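Local coordinates for adenosyl-chloride synthase (Thermotoga maritima, PDB 2ZBV), which binds adenosine and probably cleaves S-adenosyl-L-methionine by attack of a small nucleophile such as chloride or hydroxide, at residues Asp33-Val38 / Ser47-Arg52; Arg161-Glu166 / Phe189-Lys194. One frame throughout, in Å; residues are numbered along the deposited sequence.

Interaction 1: residues Asp33-Val38 / Ser47-Arg52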
ATOM      1  N   ASP A  33      -7.370   6.217   2.107  1.00 17.87           N
ATOM      2  CA  ASP A  33      -6.435   6.472   1.025  1.00 17.44           C
ATOM      3  C   ASP A  33      -7.112   6.179  -0.306  1.00 16.26           C
ATOM      4  O   ASP A  33      -7.676   5.107  -0.506  1.00 18.99           O
ATOM      5  CB  ASP A  33      -5.201   5.582   1.175  1.00 18.57           C
ATOM      6  CG  ASP A  33      -4.401   5.893   2.433  1.00 23.59           C
ATOM      7  OD1 ASP A  33      -3.860   4.944   3.035  1.00 27.36           O
ATOM      8  OD2 ASP A  33      -4.299   7.081   2.813  1.00 24.23           O
ATOM      9  N   ILE A  34      -7.082   7.151  -1.201  1.00 15.70           N
ATOM     10  CA  ILE A  34      -7.641   6.977  -2.528  1.00 17.79           C
ATOM     11  C   ILE A  34      -6.508   6.269  -3.272  1.00 18.98           C
ATOM     12  O   ILE A  34      -6.707   5.210  -3.869  1.00 20.38           O
ATOM     13  CB  ILE A  34      -7.999   8.351  -3.139  1.00 14.79           C
ATOM     14  CG1 ILE A  34      -9.195   8.933  -2.362  1.00 15.94           C
ATOM     15  CG2 ILE A  34      -8.338   8.212  -4.628  1.00 15.53           C
ATOM     16  CD1 ILE A  34      -9.586  10.344  -2.756  1.00 14.64           C
ATOM     17  N   THR A  35      -5.321   6.872  -3.208  1.00 18.61           N
ATOM     18  CA  THR A  35      -4.091   6.313  -3.774  1.00 18.46           C
ATOM     19  C   THR A  35      -2.927   7.252  -3.527  1.00 16.48           C
ATOM     20  O   THR A  35      -3.092   8.462  -3.474  1.00 16.30           O
ATOM     21  CB  THR A  35      -4.141   6.029  -5.297  1.00 19.47           C
ATOM     22  OG1 THR A  35      -2.867   5.504  -5.708  1.00 17.42           O
ATOM     23  CG2 THR A  35      -4.398   7.286  -6.087  1.00 19.58           C
ATOM     24  N   HIS A  36      -1.749   6.676  -3.361  1.00 16.71           N
ATOM     25  CA  HIS A  36      -0.550   7.465  -3.133  1.00 17.02           C
ATOM     26  C   HIS A  36       0.451   7.123  -4.213  1.00 18.52           C
ATOM     27  O   HIS A  36       1.635   7.458  -4.111  1.00 17.71           O
ATOM     28  CB  HIS A  36       0.015   7.146  -1.753  1.00 16.88           C
ATOM     29  CG  HIS A  36      -0.860   7.617  -0.636  1.00 17.53           C
ATOM     30  ND1 HIS A  36      -1.071   8.952  -0.377  1.00 17.33           N
ATOM     31  CD2 HIS A  36      -1.633   6.935   0.242  1.00 14.75           C
ATOM     32  CE1 HIS A  36      -1.937   9.076   0.612  1.00 16.58           C
ATOM     33  NE2 HIS A  36      -2.294   7.866   1.005  1.00 18.26           N
ATOM     34  N   GLU A  37      -0.045   6.461  -5.257  1.00 16.85           N
ATOM     35  CA  GLU A  37       0.798   6.035  -6.361  1.00 22.04           C
ATOM     36  C   GLU A  37       0.604   6.792  -7.668  1.00 21.32           C
ATOM     37  O   GLU A  37       0.901   6.258  -8.736  1.00 20.49           O
ATOM     38  CB  GLU A  37       0.609   4.540  -6.623  1.00 26.19           C
ATOM     39  CG  GLU A  37       0.832   3.649  -5.410  1.00 34.95           C
ATOM     40  CD  GLU A  37       2.174   3.882  -4.753  1.00 39.63           C
ATOM     41  OE1 GLU A  37       3.182   3.990  -5.482  1.00 44.36           O
ATOM     42  OE2 GLU A  37       2.224   3.948  -3.506  1.00 45.16           O
ATOM     43  N   VAL A  38       0.083   8.012  -7.606  1.00 20.78           N
ATOM     44  CA  VAL A  38      -0.045   8.798  -8.827  1.00 20.84           C
ATOM     45  C   VAL A  38       1.405   8.980  -9.256  1.00 19.62           C
ATOM     46  O   VAL A  38       2.266   9.200  -8.407  1.00 17.90           O
ATOM     47  CB  VAL A  38      -0.631  10.206  -8.565  1.00 20.16           C
ATOM     48  CG1 VAL A  38      -0.533  11.046  -9.840  1.00 20.53           C
ATOM     49  CG2 VAL A  38      -2.076  10.099  -8.103  1.00 19.46           C
ATOM     50  N   SER A  47      -5.998  14.619 -11.253  1.00 17.00           N
ATOM     51  CA  SER A  47      -7.276  15.328 -11.390  1.00 17.15           C
ATOM     52  C   SER A  47      -8.384  14.358 -11.784  1.00 17.16           C
ATOM     53  O   SER A  47      -9.505  14.451 -11.291  1.00 17.71           O
ATOM     54  CB  SER A  47      -7.166  16.487 -12.405  1.00 16.83           C
ATOM     55  OG  SER A  47      -7.075  16.052 -13.756  1.00 20.73           O
ATOM     56  N   HIS A  48      -8.060  13.410 -12.657  1.00 18.33           N
ATOM     57  CA  HIS A  48      -9.028  12.398 -13.085  1.00 18.29           C
ATOM     58  C   HIS A  48      -9.348  11.395 -11.977  1.00 17.02           C
ATOM     59  O   HIS A  48     -10.517  11.110 -11.711  1.00 15.74           O
ATOM     60  CB  HIS A  48      -8.498  11.647 -14.306  1.00 20.56           C
ATOM     61  CG  HIS A  48      -8.552  12.446 -15.568  1.00 21.97           C
ATOM     62  ND1 HIS A  48      -9.741  12.834 -16.147  1.00 20.91           N
ATOM     63  CD2 HIS A  48      -7.567  12.935 -16.358  1.00 23.72           C
ATOM     64  CE1 HIS A  48      -9.485  13.528 -17.242  1.00 25.13           C
ATOM     65  NE2 HIS A  48      -8.174  13.604 -17.393  1.00 26.33           N
ATOM     66  N   VAL A  49      -8.309  10.848 -11.344  1.00 16.03           N
ATOM     67  CA  VAL A  49      -8.495   9.882 -10.254  1.00 15.47           C
ATOM     68  C   VAL A  49      -9.327  10.496  -9.125  1.00 16.21           C
ATOM     69  O   VAL A  49     -10.193   9.841  -8.549  1.00 17.25           O
ATOM     70  CB  VAL A  49      -7.138   9.417  -9.651  1.00 14.96           C
ATOM     71  CG1 VAL A  49      -7.398   8.521  -8.441  1.00 15.73           C
ATOM     72  CG2 VAL A  49      -6.325   8.634 -10.701  1.00 14.39           C
ATOM     73  N   LEU A  50      -9.054  11.759  -8.816  1.00 15.45           N
ATOM     74  CA  LEU A  50      -9.772  12.472  -7.757  1.00 16.51           C
ATOM     75  C   LEU A  50     -11.268  12.526  -8.046  1.00 14.98           C
ATOM     76  O   LEU A  50     -12.092  12.164  -7.209  1.00 15.61           O
ATOM     77  CB  LEU A  50      -9.243  13.901  -7.638  1.00 13.82           C
ATOM     78  CG  LEU A  50     -10.015  14.803  -6.673  1.00 15.75           C
ATOM     79  CD1 LEU A  50      -9.847  14.286  -5.251  1.00 15.78           C
ATOM     80  CD2 LEU A  50      -9.488  16.240  -6.792  1.00 13.72           C
ATOM     81  N   TYR A  51     -11.624  12.984  -9.236  1.00 16.96           N
ATOM     82  CA  TYR A  51     -13.038  13.063  -9.584  1.00 18.68           C
ATOM     83  C   TYR A  51     -13.728  11.700  -9.499  1.00 18.87           C
ATOM     84  O   TYR A  51     -14.739  11.545  -8.822  1.00 20.41           O
ATOM     85  CB  TYR A  51     -13.211  13.630 -10.989  1.00 18.70           C
ATOM     86  CG  TYR A  51     -14.628  13.496 -11.489  1.00 20.75           C
ATOM     87  CD1 TYR A  51     -15.682  14.137 -10.835  1.00 21.41           C
ATOM     88  CD2 TYR A  51     -14.925  12.693 -12.592  1.00 22.90           C
ATOM     89  CE1 TYR A  51     -16.999  13.981 -11.267  1.00 22.63           C
ATOM     90  CE2 TYR A  51     -16.241  12.529 -13.030  1.00 23.83           C
ATOM     91  CZ  TYR A  51     -17.268  13.174 -12.363  1.00 23.27           C
ATOM     92  OH  TYR A  51     -18.563  13.002 -12.783  1.00 28.16           O
ATOM     93  N   ARG A  52     -13.175  10.708 -10.185  1.00 19.44           N
ATOM     94  CA  ARG A  52     -13.774   9.379 -10.176  1.00 19.98           C
ATOM     95  C   ARG A  52     -13.930   8.787  -8.783  1.00 18.68           C
ATOM     96  O   ARG A  52     -14.973   8.219  -8.462  1.00 16.62           O
ATOM     97  CB  ARG A  52     -12.972   8.461 -11.103  1.00 22.55           C
ATOM     98  CG  ARG A  52     -12.980   9.026 -12.512  1.00 24.52           C
ATOM     99  CD  ARG A  52     -12.205   8.243 -13.531  1.00 28.72           C
ATOM    100  NE  ARG A  52     -12.128   9.035 -14.758  1.00 30.52           N
ATOM    101  CZ  ARG A  52     -11.791   8.554 -15.948  1.00 29.05           C
ATOM    102  NH1 ARG A  52     -11.496   7.268 -16.088  1.00 27.51           N
ATOM    103  NH2 ARG A  52     -11.743   9.368 -16.995  1.00 29.63           N
TER
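Val49 turns its CG1 anti to the backbone N (chi1 175°), while Thr35 gives that place to OG1 (chi1 179°) and holds CG2 between its own N and carbonyl carbon; with CG2 of Ile34, three methyl groups thus come together. The setting is a beta-alpha-beta crossover of the N-terminal domain: strand 31-33 leads through this loop into helix 43-54 and on to strand 62-66, with strand 2-6 lying between the two parallel strands. Val49 CG1 is the shared partner, 3.9 Å from Ile34 CG2 and 4.0 Å from Thr35 CG2. The isoleucine and valine side chains slide past one another in opposite directions, whereas the threonine crosses the valine nearly at a right angle. Leu5 of strand 2-6 packs on Thr35, Val38 and Leu50, and His13 of the second subunit covers Ile34 and Val49, so the apolar seam is buried. Thr35 divides its work: its methyl serves the helix, and its OG1 takes a bond from Glu37 N at 3.0 Å, forming an ST turn, while donating to the carbonyl of Lys11 of the second subunit. The loop is braced further by His36, whose ND1 bonds to Thr6 OG1 and whose NE2, donating almost within the ring plane, reaches Asp33 OD2 at 2.8 Å from above the carboxylate, 78° out of its plane.

Interaction 2: residues Arg161-Glu166 / Phe189-Lys194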
ATOM      1  N   ARG A 161      -8.735  19.153 -23.907  1.00 59.51           N
ATOM      2  CA  ARG A 161      -9.589  19.131 -25.085  1.00 59.29           C
ATOM      3  C   ARG A 161     -10.799  18.266 -24.742  1.00 57.74           C
ATOM      4  O   ARG A 161     -10.705  17.037 -24.731  1.00 58.20           O
ATOM      5  CB  ARG A 161      -8.829  18.533 -26.270  1.00 61.37           C
ATOM      6  CG  ARG A 161      -9.658  18.354 -27.529  1.00 63.87           C
ATOM      7  CD  ARG A 161      -8.854  17.645 -28.607  1.00 65.86           C
ATOM      8  NE  ARG A 161      -9.658  17.345 -29.789  1.00 68.69           N
ATOM      9  CZ  ARG A 161     -10.202  18.265 -30.582  1.00 69.64           C
ATOM     10  NH1 ARG A 161     -10.030  19.556 -30.326  1.00 70.35           N
ATOM     11  NH2 ARG A 161     -10.917  17.892 -31.633  1.00 70.06           N
ATOM     12  N   LYS A 162     -11.925  18.909 -24.450  1.00 55.17           N
ATOM     13  CA  LYS A 162     -13.150  18.197 -24.095  1.00 53.53           C
ATOM     14  C   LYS A 162     -13.530  17.135 -25.120  1.00 52.36           C
ATOM     15  O   LYS A 162     -13.478  17.374 -26.326  1.00 52.09           O
ATOM     16  CB  LYS A 162     -14.317  19.180 -23.943  1.00 53.24           C
ATOM     17  CG  LYS A 162     -15.692  18.518 -24.044  1.00 53.32           C
ATOM     18  CD  LYS A 162     -16.435  18.458 -22.719  1.00 53.10           C
ATOM     19  CE  LYS A 162     -17.138  19.771 -22.416  1.00 52.46           C
ATOM     20  NZ  LYS A 162     -18.037  19.649 -21.235  1.00 52.44           N
ATOM     21  N   PRO A 163     -13.914  15.939 -24.648  1.00 51.31           N
ATOM     22  CA  PRO A 163     -14.299  14.876 -25.577  1.00 50.95           C
ATOM     23  C   PRO A 163     -15.609  15.266 -26.254  1.00 50.77           C
ATOM     24  O   PRO A 163     -16.581  15.619 -25.584  1.00 50.15           O
ATOM     25  CB  PRO A 163     -14.447  13.660 -24.667  1.00 50.28           C
ATOM     26  CG  PRO A 163     -14.924  14.265 -23.389  1.00 51.23           C
ATOM     27  CD  PRO A 163     -14.032  15.481 -23.253  1.00 50.91           C
ATOM     28  N   VAL A 164     -15.627  15.218 -27.578  1.00 50.59           N
ATOM     29  CA  VAL A 164     -16.826  15.575 -28.320  1.00 51.68           C
ATOM     30  C   VAL A 164     -17.255  14.476 -29.278  1.00 52.71           C
ATOM     31  O   VAL A 164     -16.468  13.596 -29.631  1.00 53.04           O
ATOM     32  CB  VAL A 164     -16.612  16.862 -29.146  1.00 51.44           C
ATOM     33  CG1 VAL A 164     -16.318  18.039 -28.224  1.00 50.67           C
ATOM     34  CG2 VAL A 164     -15.473  16.652 -30.135  1.00 50.81           C
ATOM     35  N   VAL A 165     -18.515  14.538 -29.688  1.00 54.19           N
ATOM     36  CA  VAL A 165     -19.069  13.584 -30.634  1.00 56.05           C
ATOM     37  C   VAL A 165     -19.114  14.279 -31.986  1.00 57.62           C
ATOM     38  O   VAL A 165     -19.750  15.324 -32.127  1.00 57.78           O
ATOM     39  CB  VAL A 165     -20.502  13.176 -30.251  1.00 55.55           C
ATOM     40  CG1 VAL A 165     -21.120  12.344 -31.364  1.00 55.62           C
ATOM     41  CG2 VAL A 165     -20.489  12.397 -28.954  1.00 55.33           C
ATOM     42  N   GLU A 166     -18.434  13.715 -32.977  1.00 59.29           N
ATOM     43  CA  GLU A 166     -18.436  14.323 -34.298  1.00 61.23           C
ATOM     44  C   GLU A 166     -18.379  13.325 -35.445  1.00 61.38           C
ATOM     45  O   GLU A 166     -17.447  12.528 -35.555  1.00 61.28           O
ATOM     46  CB  GLU A 166     -17.276  15.310 -34.437  1.00 62.77           C
ATOM     47  CG  GLU A 166     -15.906  14.694 -34.254  1.00 66.07           C
ATOM     48  CD  GLU A 166     -14.828  15.465 -34.988  1.00 67.90           C
ATOM     49  OE1 GLU A 166     -14.844  15.458 -36.239  1.00 68.28           O
ATOM     50  OE2 GLU A 166     -13.972  16.080 -34.319  1.00 69.49           O
ATOM     51  N   PHE A 189     -19.330   7.296 -21.107  1.00 29.48           N
ATOM     52  CA  PHE A 189     -19.976   6.236 -21.872  1.00 30.82           C
ATOM     53  C   PHE A 189     -21.318   6.724 -22.413  1.00 33.55           C
ATOM     54  O   PHE A 189     -21.799   6.227 -23.430  1.00 34.50           O
ATOM     55  CB  PHE A 189     -20.188   4.983 -21.025  1.00 29.45           C
ATOM     56  CG  PHE A 189     -20.328   3.732 -21.843  1.00 28.01           C
ATOM     57  CD1 PHE A 189     -19.208   3.127 -22.402  1.00 27.22           C
ATOM     58  CD2 PHE A 189     -21.581   3.192 -22.103  1.00 27.21           C
ATOM     59  CE1 PHE A 189     -19.332   2.003 -23.212  1.00 26.44           C
ATOM     60  CE2 PHE A 189     -21.717   2.067 -22.913  1.00 27.64           C
ATOM     61  CZ  PHE A 189     -20.590   1.472 -23.470  1.00 26.54           C
ATOM     62  N   ASP A 190     -21.922   7.692 -21.726  1.00 37.51           N
ATOM     63  CA  ASP A 190     -23.195   8.266 -22.164  1.00 40.11           C
ATOM     64  C   ASP A 190     -22.983   9.008 -23.478  1.00 40.34           C
ATOM     65  O   ASP A 190     -23.791   8.905 -24.399  1.00 41.10           O
ATOM     66  CB  ASP A 190     -23.743   9.245 -21.121  1.00 43.57           C
ATOM     67  CG  ASP A 190     -24.350   8.543 -19.927  1.00 47.83           C
ATOM     68  OD1 ASP A 190     -25.144   7.600 -20.134  1.00 48.85           O
ATOM     69  OD2 ASP A 190     -24.042   8.939 -18.782  1.00 50.54           O
ATOM     70  N   LEU A 191     -21.889   9.761 -23.554  1.00 40.42           N
ATOM     71  CA  LEU A 191     -21.559  10.500 -24.763  1.00 40.51           C
ATOM     72  C   LEU A 191     -21.399   9.489 -25.896  1.00 40.30           C
ATOM     73  O   LEU A 191     -21.898   9.687 -27.007  1.00 40.19           O
ATOM     74  CB  LEU A 191     -20.251  11.270 -24.570  1.00 41.25           C
ATOM     75  CG  LEU A 191     -19.848  12.173 -25.737  1.00 42.91           C
ATOM     76  CD1 LEU A 191     -20.800  13.357 -25.794  1.00 45.05           C
ATOM     77  CD2 LEU A 191     -18.420  12.656 -25.564  1.00 43.77           C
ATOM     78  N   PHE A 192     -20.697   8.400 -25.599  1.00 39.80           N
ATOM     79  CA  PHE A 192     -20.467   7.337 -26.571  1.00 37.78           C
ATOM     80  C   PHE A 192     -21.792   6.729 -27.015  1.00 37.75           C
ATOM     81  O   PHE A 192     -21.955   6.350 -28.174  1.00 38.15           O
ATOM     82  CB  PHE A 192     -19.568   6.260 -25.951  1.00 36.67           C
ATOM     83  CG  PHE A 192     -19.417   5.024 -26.797  1.00 36.49           C
ATOM     84  CD1 PHE A 192     -20.021   3.833 -26.418  1.00 36.56           C
ATOM     85  CD2 PHE A 192     -18.657   5.047 -27.961  1.00 36.64           C
ATOM     86  CE1 PHE A 192     -19.867   2.679 -27.186  1.00 38.15           C
ATOM     87  CE2 PHE A 192     -18.497   3.901 -28.736  1.00 36.98           C
ATOM     88  CZ  PHE A 192     -19.103   2.714 -28.347  1.00 36.81           C
ATOM     89  N   LEU A 193     -22.742   6.649 -26.094  1.00 38.21           N
ATOM     90  CA  LEU A 193     -24.046   6.080 -26.401  1.00 41.76           C
ATOM     91  C   LEU A 193     -24.873   6.944 -27.343  1.00 44.87           C
ATOM     92  O   LEU A 193     -25.959   6.541 -27.759  1.00 45.86           O
ATOM     93  CB  LEU A 193     -24.830   5.831 -25.113  1.00 42.60           C
ATOM     94  CG  LEU A 193     -24.332   4.666 -24.253  1.00 43.48           C
ATOM     95  CD1 LEU A 193     -25.162   4.570 -22.982  1.00 43.35           C
ATOM     96  CD2 LEU A 193     -24.419   3.373 -25.054  1.00 42.87           C
ATOM     97  N   LYS A 194     -24.368   8.129 -27.674  1.00 46.99           N
ATOM     98  CA  LYS A 194     -25.079   9.023 -28.583  1.00 49.20           C
ATOM     99  C   LYS A 194     -24.703   8.735 -30.030  1.00 49.88           C
ATOM    100  O   LYS A 194     -25.238   9.350 -30.952  1.00 50.10           O
ATOM    101  CB  LYS A 194     -24.787  10.486 -28.238  1.00 50.20           C
ATOM    102  CG  LYS A 194     -25.518  10.942 -26.992  1.00 53.19           C
ATOM    103  CD  LYS A 194     -25.113  12.332 -26.546  1.00 55.45           C
ATOM    104  CE  LYS A 194     -25.894  12.730 -25.298  1.00 56.32           C
ATOM    105  NZ  LYS A 194     -25.362  13.969 -24.672  1.00 59.07           N
TER
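Val165 and Leu191 face each other with their CA atoms 7.1 Å apart, the valine on the weakly bonded strand 164-166 and the leucine on the short helix 189-192. The helix has a backbone bond from Leu193 N to Phe189 O at 2.9 Å. No hydrogen bond joins the two segments; side-chain packing does. Leu191 sends CG anti to its own N (chi1 -176°), carrying the forked end toward the strand. Val165 CG2 meets this fork at its base, 3.3 Å from both CG and CD1 of Leu191, tighter than ordinary van der Waals contact. The other branch, Leu191 CD2, reaches back to Pro163, 3.5 Å from the proline O and 4.2 Å from its CB. With an alanine in place of the leucine, both branches would be lost, and Val165 CG2 and the proline would probably be left facing a gap between strand and helix. Phe192 starts off away from the strand and, like Phe189, packs on Leu238 of strand 237-242. The helix thus packs across two parts of the curled mixed sheet of the C-terminal half, through Leu191 on the edge of the 164-166/169-177 hairpin and through Phe189 and Phe192 on strand 237-242: plain helix-on-sheet packing at the surface.

How the interactions relate
The two contacts show the same principle, a loop or strand joined to a helix by apolar side-chain carbons without a hydrogen bond, in different surroundings. Interaction 1 is buried near the middle of the chain and abuts the second subunit; interaction 2 lies at the surface, where no other chain of the assembly touches it. Their centres are 23 Å apart and their nearest atoms about 8 Å. Strand 169-177 bridges them, with Ile176 against Val49 and Val170 against Val165. Interaction 1 is the nearer to function: the Thr35 side chain is about 8 Å from that of Asp7, an adenosine-binding residue, and about 12 Å from bound adenosine. Interaction 2 stands away from these sites.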